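Local coordinates for protein predicted acetamidase/formamidase (Thermoanaerobacter tengcongensis, PDB 3TKK) that probably hydrolyses carbon-nitrogen bonds of linear amides, as other acetamidases/formamidases do, and binds zinc and calcium ions, at residues H246-A249 / E250-K254; A264-F267 / S268-N272; N291-L294 / E295-I299. All blocks are in the same frame, centred on the assembly; numbering follows the deposited sequence.

Contact 1: residues H246-A249 / E250-K254; sequences HDMA and ELFKK. With CA (calcium ion), chain E.
Met-248 and Phe-252, one turn apart on the α-helix 237-255, run alongside each other in the same direction, forming a Met-aromatic contact. The methionine CG stands anti to the backbone N (chi1 -165°), and the bend at chi2 (79°) brings SD round beside the ring: SD sits 5.5 Å from the centroid of the Phe-252 ring, at its edge and not over a face. The nearest carbons of the pair are Met-248 CG and Phe-252 CD1, 4.2 Å apart. That same ring edge meets the backbone, with Phe-252 CD1 3.4 Å from Met-248 O close to the ring plane, while this oxygen also accepts the fairly straight bond from Phe-252 N. Both side chains are buried, packed against Phe-267 of helix 260-270 and Leu-289 of strand 283-290. One residue before the phenylalanine, Leu-251 lays CD2 3.5 Å from Asp-247 O; the Asp-247 carboxylate itself is held by Asn-219. Towards the C-terminal end, Lys-253 N donates to Ala-249 O at 2.7 Å. The lysine side chain leads away from the earlier turn, but its carbonyl turns to metal: Lys-253 O binds a calcium ion at 2.3 Å, with two waters and Thr-256 O completing the modelled ligands.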
ATOM      1  N   HIS A 246     -13.511   5.452   4.991  1.00 23.79           N
ATOM      2  CA  HIS A 246     -14.740   5.821   5.636  1.00 26.09           C
ATOM      3  C   HIS A 246     -15.047   5.005   6.879  1.00 24.90           C
ATOM      4  O   HIS A 246     -15.608   5.576   7.837  1.00 26.03           O
ATOM      5  CB  HIS A 246     -15.976   5.784   4.649  1.00 27.05           C
ATOM      6  CG  HIS A 246     -15.960   6.895   3.643  1.00 28.36           C
ATOM      7  ND1 HIS A 246     -16.679   8.058   3.809  1.00 31.82           N
ATOM      8  CD2 HIS A 246     -15.398   6.978   2.416  1.00 26.06           C
ATOM      9  CE1 HIS A 246     -16.455   8.866   2.794  1.00 28.16           C
ATOM     10  NE2 HIS A 246     -15.737   8.203   1.912  1.00 31.33           N
ATOM     11  N   ASP A 247     -14.700   3.696   6.894  1.00 23.72           N
ATOM     12  CA  ASP A 247     -15.083   2.843   7.987  1.00 23.72           C
ATOM     13  C   ASP A 247     -14.175   3.279   9.153  1.00 24.12           C
ATOM     14  O   ASP A 247     -14.665   3.332  10.270  1.00 24.82           O
ATOM     15  CB  ASP A 247     -14.909   1.300   7.715  1.00 22.51           C
ATOM     16  CG  ASP A 247     -15.960   0.735   6.718  1.00 25.70           C
ATOM     17  OD1 ASP A 247     -17.106   1.286   6.534  1.00 23.50           O
ATOM     18  OD2 ASP A 247     -15.611  -0.276   6.106  1.00 21.71           O
ATOM     19  N   MET A 248     -12.875   3.526   8.912  1.00 23.46           N
ATOM     20  CA  MET A 248     -12.037   4.094   9.922  1.00 24.01           C
ATOM     21  C   MET A 248     -12.487   5.479  10.415  1.00 25.78           C
ATOM     22  O   MET A 248     -12.303   5.767  11.643  1.00 26.41           O
ATOM     23  CB  MET A 248     -10.547   4.163   9.543  1.00 24.19           C
ATOM     24  CG  MET A 248      -9.664   4.432  10.758  1.00 23.95           C
ATOM     25  SD  MET A 248      -9.314   3.048  11.832  1.00 24.38           S
ATOM     26  CE  MET A 248      -7.861   2.284  10.992  1.00 22.27           C
ATOM     27  N   ALA A 249     -13.003   6.342   9.507  1.00 25.98           N
ATOM     28  CA  ALA A 249     -13.453   7.684   9.904  1.00 27.57           C
ATOM     29  C   ALA A 249     -14.704   7.561  10.843  1.00 29.43           C
ATOM     30  O   ALA A 249     -14.911   8.320  11.824  1.00 33.06           O
ATOM     31  CB  ALA A 249     -13.798   8.554   8.669  1.00 27.92           C
ATOM     32  N   GLU A 250     -15.603   6.659  10.502  1.00 29.61           N
ATOM     33  CA  GLU A 250     -16.735   6.398  11.375  1.00 32.18           C
ATOM     34  C   GLU A 250     -16.305   5.844  12.780  1.00 29.40           C
ATOM     35  O   GLU A 250     -16.889   6.241  13.790  1.00 30.55           O
ATOM     36  CB  GLU A 250     -17.764   5.506  10.629  1.00 33.41           C
ATOM     37  CG  GLU A 250     -18.970   5.108  11.426  1.00 40.10           C
ATOM     38  CD  GLU A 250     -20.050   6.191  11.467  1.00 44.95           C
ATOM     39  OE1 GLU A 250     -19.834   7.311  10.898  1.00 47.14           O
ATOM     40  OE2 GLU A 250     -21.150   5.913  12.072  1.00 48.92           O
ATOM     41  N   LEU A 251     -15.323   4.938  12.867  1.00 29.31           N
ATOM     42  CA  LEU A 251     -14.837   4.492  14.173  1.00 29.22           C
ATOM     43  C   LEU A 251     -14.407   5.705  14.939  1.00 30.05           C
ATOM     44  O   LEU A 251     -14.750   5.857  16.103  1.00 30.78           O
ATOM     45  CB  LEU A 251     -13.641   3.558  14.144  1.00 30.27           C
ATOM     46  CG  LEU A 251     -13.836   2.019  14.184  1.00 35.11           C
ATOM     47  CD1 LEU A 251     -15.213   1.493  14.755  1.00 31.86           C
ATOM     48  CD2 LEU A 251     -13.412   1.288  12.881  1.00 32.08           C
ATOM     49  N   PHE A 252     -13.625   6.573  14.328  1.00 30.35           N
ATOM     50  CA  PHE A 252     -13.172   7.825  15.029  1.00 32.18           C
ATOM     51  C   PHE A 252     -14.314   8.759  15.380  1.00 35.20           C
ATOM     52  O   PHE A 252     -14.375   9.348  16.479  1.00 37.70           O
ATOM     53  CB  PHE A 252     -12.057   8.579  14.251  1.00 30.88           C
ATOM     54  CG  PHE A 252     -10.666   8.056  14.558  1.00 31.05           C
ATOM     55  CD1 PHE A 252     -10.260   6.794  14.150  1.00 30.19           C
ATOM     56  CD2 PHE A 252      -9.805   8.819  15.309  1.00 33.54           C
ATOM     57  CE1 PHE A 252      -8.994   6.286  14.524  1.00 27.97           C
ATOM     58  CE2 PHE A 252      -8.536   8.346  15.647  1.00 31.51           C
ATOM     59  CZ  PHE A 252      -8.142   7.096  15.248  1.00 29.15           C
ATOM     60  N   LYS A 253     -15.254   8.910  14.474  1.00 35.58           N
ATOM     61  CA  LYS A 253     -16.336   9.820  14.741  1.00 37.12           C
ATOM     62  C   LYS A 253     -17.140   9.327  15.979  1.00 40.66           C
ATOM     63  O   LYS A 253     -17.466  10.058  16.889  1.00 39.82           O
ATOM     64  CB  LYS A 253     -17.232   9.850  13.514  1.00 37.77           C
ATOM     65  CG  LYS A 253     -18.618  10.445  13.760  1.00 43.19           C
ATOM     66  CD  LYS A 253     -19.271  11.015  12.519  1.00 46.61           C
ATOM     67  CE  LYS A 253     -20.805  10.825  12.586  1.00 49.91           C
ATOM     68  NZ  LYS A 253     -21.455  12.001  11.934  1.00 52.99           N
ATOM     69  N   LYS A 254     -17.402   8.047  16.009  1.00 40.33           N
ATOM     70  CA  LYS A 254     -18.317   7.482  17.014  1.00 44.02           C
ATOM     71  C   LYS A 254     -17.660   7.190  18.363  1.00 44.69           C
ATOM     72  O   LYS A 254     -18.383   6.917  19.332  1.00 42.53           O
ATOM     73  CB  LYS A 254     -19.066   6.264  16.473  1.00 44.63           C
ATOM     74  CG  LYS A 254     -19.792   6.595  15.125  1.00 48.42           C
ATOM     75  CD  LYS A 254     -21.047   5.720  14.916  1.00 52.51           C
ATOM     76  CE  LYS A 254     -22.342   6.453  15.251  1.00 54.98           C
ATOM     77  NZ  LYS A 254     -22.290   7.726  14.463  1.00 55.65           N
TER
HETATM   78 CA    CA E 300     -17.958  11.870  18.152  1.00  5.75          CA
HETATM   79  O   HOH W   1     -19.331  12.947  17.084  1.00  2.00           O
HETATM   80  O   HOH W   2     -16.854  13.427  17.028  1.00  5.46           O

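Contact 2: residues A264-F267 / S268-N272; sequences ATLF and SITGN
The C-terminal end of helix 260-270 carries this contact, where the last turns give way at Gly-271 to strand 272-277. Leu-266 O takes two backbone donors here: Thr-270 N, 2.9 Å from Leu-266 O and nearly in line with the carbonyl, and Ile-269 N, which stands above the carbonyl plane. The second is an i-to-i+3 bond, made alongside a weak i-to-i+4 bond from Ile-269 N to Thr-265 O, a local touch of 3-10 character, after which Thr-270 N and Gly-271 N keep the alpha pattern. Gly-271 N closes the end by donating to Phe-267 O, 3.0 Å away, again from above the plane.

Leu-266 and Thr-270 run side by side, with Leu-266 CD1 3.6 Å from Thr-270 CG2. The threonine methyl lies between its own N and carbonyl carbon, a placement that turns it back along the helix until CG2 is only 3.0 Å from Leu-266 O. Ile-269 covers a different part of the turn: with chi1 at 68°, CG1 also sits between N and C and reaches 3.4 Å from Thr-265 O, while CG2 lies beside the same oxygen. Replacing Ile-269 with an alanine would probably uncover Thr-265 O on that side and open a gap against Leu-128 of the second subunit. The helix end is an interface element, for the hydroxyl of Ser-268 is bonded by Ser-197 and Gly-195 of that subunit. Back on its own helix, Ser-268 packs CB 3.4 Å from Ala-264 O.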
ATOM      1  N   ALA A 264      -9.962  13.810   9.094  1.00 31.72           N
ATOM      2  CA  ALA A 264      -9.427  13.747   7.747  1.00 30.66           C
ATOM      3  C   ALA A 264      -7.958  14.160   7.693  1.00 30.56           C
ATOM      4  O   ALA A 264      -7.133  13.519   6.969  1.00 29.23           O
ATOM      5  CB  ALA A 264     -10.247  14.623   6.765  1.00 31.47           C
ATOM      6  N   THR A 265      -7.609  15.217   8.436  1.00 32.08           N
ATOM      7  CA  THR A 265      -6.217  15.699   8.347  1.00 32.21           C
ATOM      8  C   THR A 265      -5.264  14.795   9.137  1.00 32.02           C
ATOM      9  O   THR A 265      -4.069  14.601   8.745  1.00 31.55           O
ATOM     10  CB  THR A 265      -6.049  17.139   8.808  1.00 34.18           C
ATOM     11  OG1 THR A 265      -6.533  17.291  10.140  1.00 35.44           O
ATOM     12  CG2 THR A 265      -6.795  18.154   7.835  1.00 34.99           C
ATOM     13  N   LEU A 266      -5.747  14.262  10.236  1.00 31.80           N
ATOM     14  CA  LEU A 266      -5.002  13.244  11.010  1.00 31.44           C
ATOM     15  C   LEU A 266      -4.718  11.977  10.137  1.00 29.64           C
ATOM     16  O   LEU A 266      -3.564  11.481  10.089  1.00 28.61           O
ATOM     17  CB  LEU A 266      -5.816  12.773  12.236  1.00 31.75           C
ATOM     18  CG  LEU A 266      -5.130  11.656  13.093  1.00 31.25           C
ATOM     19  CD1 LEU A 266      -3.880  12.131  13.659  1.00 32.20           C
ATOM     20  CD2 LEU A 266      -6.015  11.161  14.267  1.00 31.86           C
ATOM     21  N   PHE A 267      -5.765  11.506   9.433  1.00 28.37           N
ATOM     22  CA  PHE A 267      -5.637  10.344   8.581  1.00 26.70           C
ATOM     23  C   PHE A 267      -4.669  10.639   7.415  1.00 26.18           C
ATOM     24  O   PHE A 267      -3.965   9.726   6.945  1.00 25.02           O
ATOM     25  CB  PHE A 267      -6.974  10.037   7.972  1.00 26.31           C
ATOM     26  CG  PHE A 267      -7.920   9.260   8.900  1.00 27.07           C
ATOM     27  CD1 PHE A 267      -7.700   9.185  10.272  1.00 27.08           C
ATOM     28  CD2 PHE A 267      -9.016   8.679   8.387  1.00 26.42           C
ATOM     29  CE1 PHE A 267      -8.567   8.462  11.108  1.00 28.53           C
ATOM     30  CE2 PHE A 267      -9.911   7.981   9.200  1.00 26.09           C
ATOM     31  CZ  PHE A 267      -9.668   7.868  10.587  1.00 26.89           C
ATOM     32  N   SER A 268      -4.720  11.868   6.923  1.00 27.04           N
ATOM     33  CA  SER A 268      -3.906  12.206   5.796  1.00 26.78           C
ATOM     34  C   SER A 268      -2.420  12.114   6.147  1.00 26.98           C
ATOM     35  O   SER A 268      -1.578  11.940   5.198  1.00 26.57           O
ATOM     36  CB  SER A 268      -4.172  13.652   5.326  1.00 27.89           C
ATOM     37  OG  SER A 268      -4.135  13.802   3.890  1.00 27.37           O
ATOM     38  N   ILE A 269      -2.069  12.347   7.408  1.00 27.61           N
ATOM     39  CA  ILE A 269      -0.657  12.433   7.777  1.00 27.98           C
ATOM     40  C   ILE A 269      -0.080  11.265   8.550  1.00 29.38           C
ATOM     41  O   ILE A 269       1.206  11.112   8.646  1.00 27.78           O
ATOM     42  CB  ILE A 269      -0.316  13.740   8.565  1.00 29.84           C
ATOM     43  CG1 ILE A 269      -0.954  13.765   9.951  1.00 30.85           C
ATOM     44  CG2 ILE A 269      -0.674  14.974   7.714  1.00 30.49           C
ATOM     45  CD1 ILE A 269      -0.452  15.016  10.833  1.00 32.95           C
ATOM     46  N   THR A 270      -0.988  10.481   9.154  1.00 28.41           N
ATOM     47  CA  THR A 270      -0.541   9.395   9.922  1.00 28.61           C
ATOM     48  C   THR A 270      -1.192   8.078   9.622  1.00 25.80           C
ATOM     49  O   THR A 270      -0.777   7.044  10.169  1.00 26.36           O
ATOM     50  CB  THR A 270      -0.600   9.785  11.408  1.00 35.85           C
ATOM     51  OG1 THR A 270       0.324   8.948  12.126  1.00 39.38           O
ATOM     52  CG2 THR A 270      -1.988   9.628  11.918  1.00 30.34           C
ATOM     53  N   GLY A 271      -2.148   8.050   8.689  1.00 25.47           N
ATOM     54  CA  GLY A 271      -2.693   6.802   8.254  1.00 23.41           C
ATOM     55  C   GLY A 271      -2.223   6.430   6.841  1.00 24.27           C
ATOM     56  O   GLY A 271      -1.881   7.308   6.032  1.00 23.16           O
ATOM     57  N   ASN A 272      -2.245   5.129   6.526  1.00 23.50           N
ATOM     58  CA  ASN A 272      -1.604   4.605   5.304  1.00 21.11           C
ATOM     59  C   ASN A 272      -2.610   3.778   4.570  1.00 19.65           C
ATOM     60  O   ASN A 272      -3.063   2.705   5.098  1.00 22.28           O
ATOM     61  CB  ASN A 272      -0.349   3.728   5.674  1.00 20.25           C
ATOM     62  CG  ASN A 272       0.771   4.541   6.240  1.00 24.04           C
ATOM     63  OD1 ASN A 272       1.252   5.437   5.596  1.00 23.60           O
ATOM     64  ND2 ASN A 272       1.246   4.199   7.445  1.00 24.13           N
TER

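Contact 3: residues N291-L294 / E295-I299; sequences NWIL and ESYGI
Trp-292 O is gripped by two groups of one residue: Ser-296 N donates at 2.8 Å from Trp-292 O, and Ser-296 OG donates a second hydrogen bond to the same oxygen, 3.1 Å from Trp-292 O, the two arriving from opposite faces of the carbonyl plane. The serine hydroxyl gets there because OG lies anti to its own carbonyl carbon (chi1 -68°), which folds it back over the preceding turn and also brings it obliquely near CE3 of the Trp-292 indole. The indole has Ile-293 CG1 over the centre of one face, 4.2 Å above the plane.

On another side of the helix, Ile-293 and Tyr-297 lie alongside each other, with Ile-293 CG2 4.1 Å from Tyr-297 CE1. The tyrosine presents its edge to the backbone, CD1 3.3 Å from Ile-293 O near the ring plane, and the ring makes a cation-pi contact with Lys-125 of the second subunit. Leu-294 and Ile-299 cross at an angle, their methyls Leu-294 CD1 and Ile-299 CG2 meeting at 3.6 Å, so that an apolar pair spans the helix end. At the same place the backbone closes the helix: Ile-299 N reaches Leu-294 O at 2.9 Å, from above the carbonyl plane, and Gly-298 N bonds Glu-295 O. With Gly-298 at positive phi as the C-prime residue, this is a Schellman motif terminating helix 291-296.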
ATOM      1  N   ASN A 291      -1.261   1.801  16.346  1.00 32.32           N
ATOM      2  CA  ASN A 291      -2.075   1.580  17.552  1.00 30.80           C
ATOM      3  C   ASN A 291      -2.010   2.694  18.591  1.00 33.65           C
ATOM      4  O   ASN A 291      -2.983   2.950  19.289  1.00 33.56           O
ATOM      5  CB  ASN A 291      -1.714   0.260  18.216  1.00 31.47           C
ATOM      6  CG  ASN A 291      -2.032  -0.913  17.343  1.00 26.08           C
ATOM      7  OD1 ASN A 291      -2.927  -0.857  16.435  1.00 30.89           O
ATOM      8  ND2 ASN A 291      -1.426  -2.014  17.645  1.00 26.03           N
ATOM      9  N   TRP A 292      -0.886   3.387  18.741  1.00 38.28           N
ATOM     10  CA  TRP A 292      -0.858   4.313  19.905  1.00 38.28           C
ATOM     11  C   TRP A 292      -1.760   5.556  19.644  1.00 39.62           C
ATOM     12  O   TRP A 292      -2.239   6.240  20.561  1.00 40.46           O
ATOM     13  CB  TRP A 292       0.576   4.721  20.246  1.00 41.16           C
ATOM     14  CG  TRP A 292       1.219   5.539  19.184  1.00 40.74           C
ATOM     15  CD1 TRP A 292       1.809   5.094  18.045  1.00 36.94           C
ATOM     16  CD2 TRP A 292       1.345   6.978  19.172  1.00 43.18           C
ATOM     17  NE1 TRP A 292       2.233   6.170  17.290  1.00 40.17           N
ATOM     18  CE2 TRP A 292       2.002   7.328  17.995  1.00 42.48           C
ATOM     19  CE3 TRP A 292       0.960   7.997  20.062  1.00 47.69           C
ATOM     20  CZ2 TRP A 292       2.300   8.643  17.679  1.00 45.30           C
ATOM     21  CZ3 TRP A 292       1.262   9.304  19.749  1.00 48.06           C
ATOM     22  CH2 TRP A 292       1.899   9.617  18.546  1.00 46.43           C
ATOM     23  N   ILE A 293      -1.976   5.883  18.386  1.00 36.83           N
ATOM     24  CA  ILE A 293      -2.972   6.909  18.057  1.00 38.68           C
ATOM     25  C   ILE A 293      -4.380   6.487  18.480  1.00 37.45           C
ATOM     26  O   ILE A 293      -5.059   7.199  19.223  1.00 39.41           O
ATOM     27  CB  ILE A 293      -3.013   7.190  16.534  1.00 37.24           C
ATOM     28  CG1 ILE A 293      -1.622   7.448  15.955  1.00 39.16           C
ATOM     29  CG2 ILE A 293      -3.884   8.369  16.243  1.00 40.39           C
ATOM     30  CD1 ILE A 293      -1.374   8.831  15.652  1.00 40.84           C
ATOM     31  N   LEU A 294      -4.847   5.311  18.076  1.00 33.09           N
ATOM     32  CA  LEU A 294      -6.155   4.910  18.547  1.00 36.77           C
ATOM     33  C   LEU A 294      -6.153   4.893  20.086  1.00 40.06           C
ATOM     34  O   LEU A 294      -7.115   5.300  20.781  1.00 40.94           O
ATOM     35  CB  LEU A 294      -6.494   3.483  18.102  1.00 34.62           C
ATOM     36  CG  LEU A 294      -6.636   2.994  16.679  1.00 34.95           C
ATOM     37  CD1 LEU A 294      -8.076   2.698  16.423  1.00 35.58           C
ATOM     38  CD2 LEU A 294      -6.062   3.918  15.627  1.00 31.26           C
ATOM     39  N   GLU A 295      -5.071   4.375  20.624  1.00 44.01           N
ATOM     40  CA  GLU A 295      -4.931   4.255  22.088  1.00 47.06           C
ATOM     41  C   GLU A 295      -5.098   5.628  22.739  1.00 50.22           C
ATOM     42  O   GLU A 295      -5.822   5.775  23.707  1.00 50.67           O
ATOM     43  CB  GLU A 295      -3.564   3.653  22.392  1.00 50.44           C
ATOM     44  CG  GLU A 295      -3.215   3.418  23.860  1.00 58.69           C
ATOM     45  CD  GLU A 295      -4.342   2.749  24.623  1.00 61.09           C
ATOM     46  OE1 GLU A 295      -5.223   2.094  24.015  1.00 62.19           O
ATOM     47  OE2 GLU A 295      -4.348   2.884  25.850  1.00 64.86           O
ATOM     48  N   SER A 296      -4.448   6.654  22.207  1.00 53.08           N
ATOM     49  CA  SER A 296      -4.605   7.952  22.849  1.00 56.54           C
ATOM     50  C   SER A 296      -6.061   8.329  22.957  1.00 56.91           C
ATOM     51  O   SER A 296      -6.456   8.906  23.970  1.00 59.32           O
ATOM     52  CB  SER A 296      -3.881   9.024  22.098  1.00 58.48           C
ATOM     53  OG  SER A 296      -2.493   8.803  22.202  1.00 61.73           O
ATOM     54  N   TYR A 297      -6.872   8.015  21.935  1.00 54.48           N
ATOM     55  CA  TYR A 297      -8.273   8.457  21.977  1.00 53.15           C
ATOM     56  C   TYR A 297      -9.120   7.408  22.556  1.00 52.66           C
ATOM     57  O   TYR A 297     -10.335   7.377  22.300  1.00 54.96           O
ATOM     58  CB  TYR A 297      -8.837   8.871  20.634  1.00 50.64           C
ATOM     59  CG  TYR A 297      -8.160  10.031  19.954  1.00 52.00           C
ATOM     60  CD1 TYR A 297      -7.048   9.795  19.203  1.00 50.50           C
ATOM     61  CD2 TYR A 297      -8.649  11.345  20.017  1.00 54.19           C
ATOM     62  CE1 TYR A 297      -6.419  10.746  18.508  1.00 51.70           C
ATOM     63  CE2 TYR A 297      -7.969  12.389  19.301  1.00 54.04           C
ATOM     64  CZ  TYR A 297      -6.839  12.043  18.557  1.00 54.15           C
ATOM     65  OH  TYR A 297      -6.055  12.880  17.752  1.00 56.07           O
ATOM     66  N   GLY A 298      -8.492   6.527  23.336  1.00 50.97           N
ATOM     67  CA  GLY A 298      -9.237   5.563  24.118  1.00 51.52           C
ATOM     68  C   GLY A 298     -10.052   4.619  23.250  1.00 51.15           C
ATOM     69  O   GLY A 298     -11.067   4.070  23.709  1.00 49.00           O
ATOM     70  N   ILE A 299      -9.606   4.431  21.993  1.00 49.51           N
ATOM     71  CA  ILE A 299     -10.262   3.492  21.074  1.00 48.00           C
ATOM     72  C   ILE A 299      -9.759   2.057  21.260  1.00 50.36           C
ATOM     73  O   ILE A 299      -8.651   1.716  20.825  1.00 48.66           O
ATOM     74  CB  ILE A 299     -10.118   3.945  19.582  1.00 43.79           C
ATOM     75  CG1 ILE A 299     -10.655   5.361  19.399  1.00 42.33           C
ATOM     76  CG2 ILE A 299     -10.911   3.040  18.686  1.00 41.89           C
ATOM     77  CD1 ILE A 299     -10.775   5.766  17.960  1.00 42.22           C
TER

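Contacts 1, 2 and 3 follow one another along the chain, on helices 237-255, 260-270 and 291-296, with centres 13 to 14 Å apart and all on the same side of the chain's centre. Strands 272-277 and 283-290, neighbours at one end of the nine-stranded mixed sheet, come between the second and third helices in the sequence. The three meet in one apolar cluster: Phe-252 of contact 1 packs edge-to-face with Phe-267 of contact 2 and touches Leu-294 and Ile-299 of contact 3, while Leu-266 and Thr-270 reach Ile-293. All three contacts touch the second subunit, so this helical corner packs on strands near one end of the large sheet and carries that end to the second subunit.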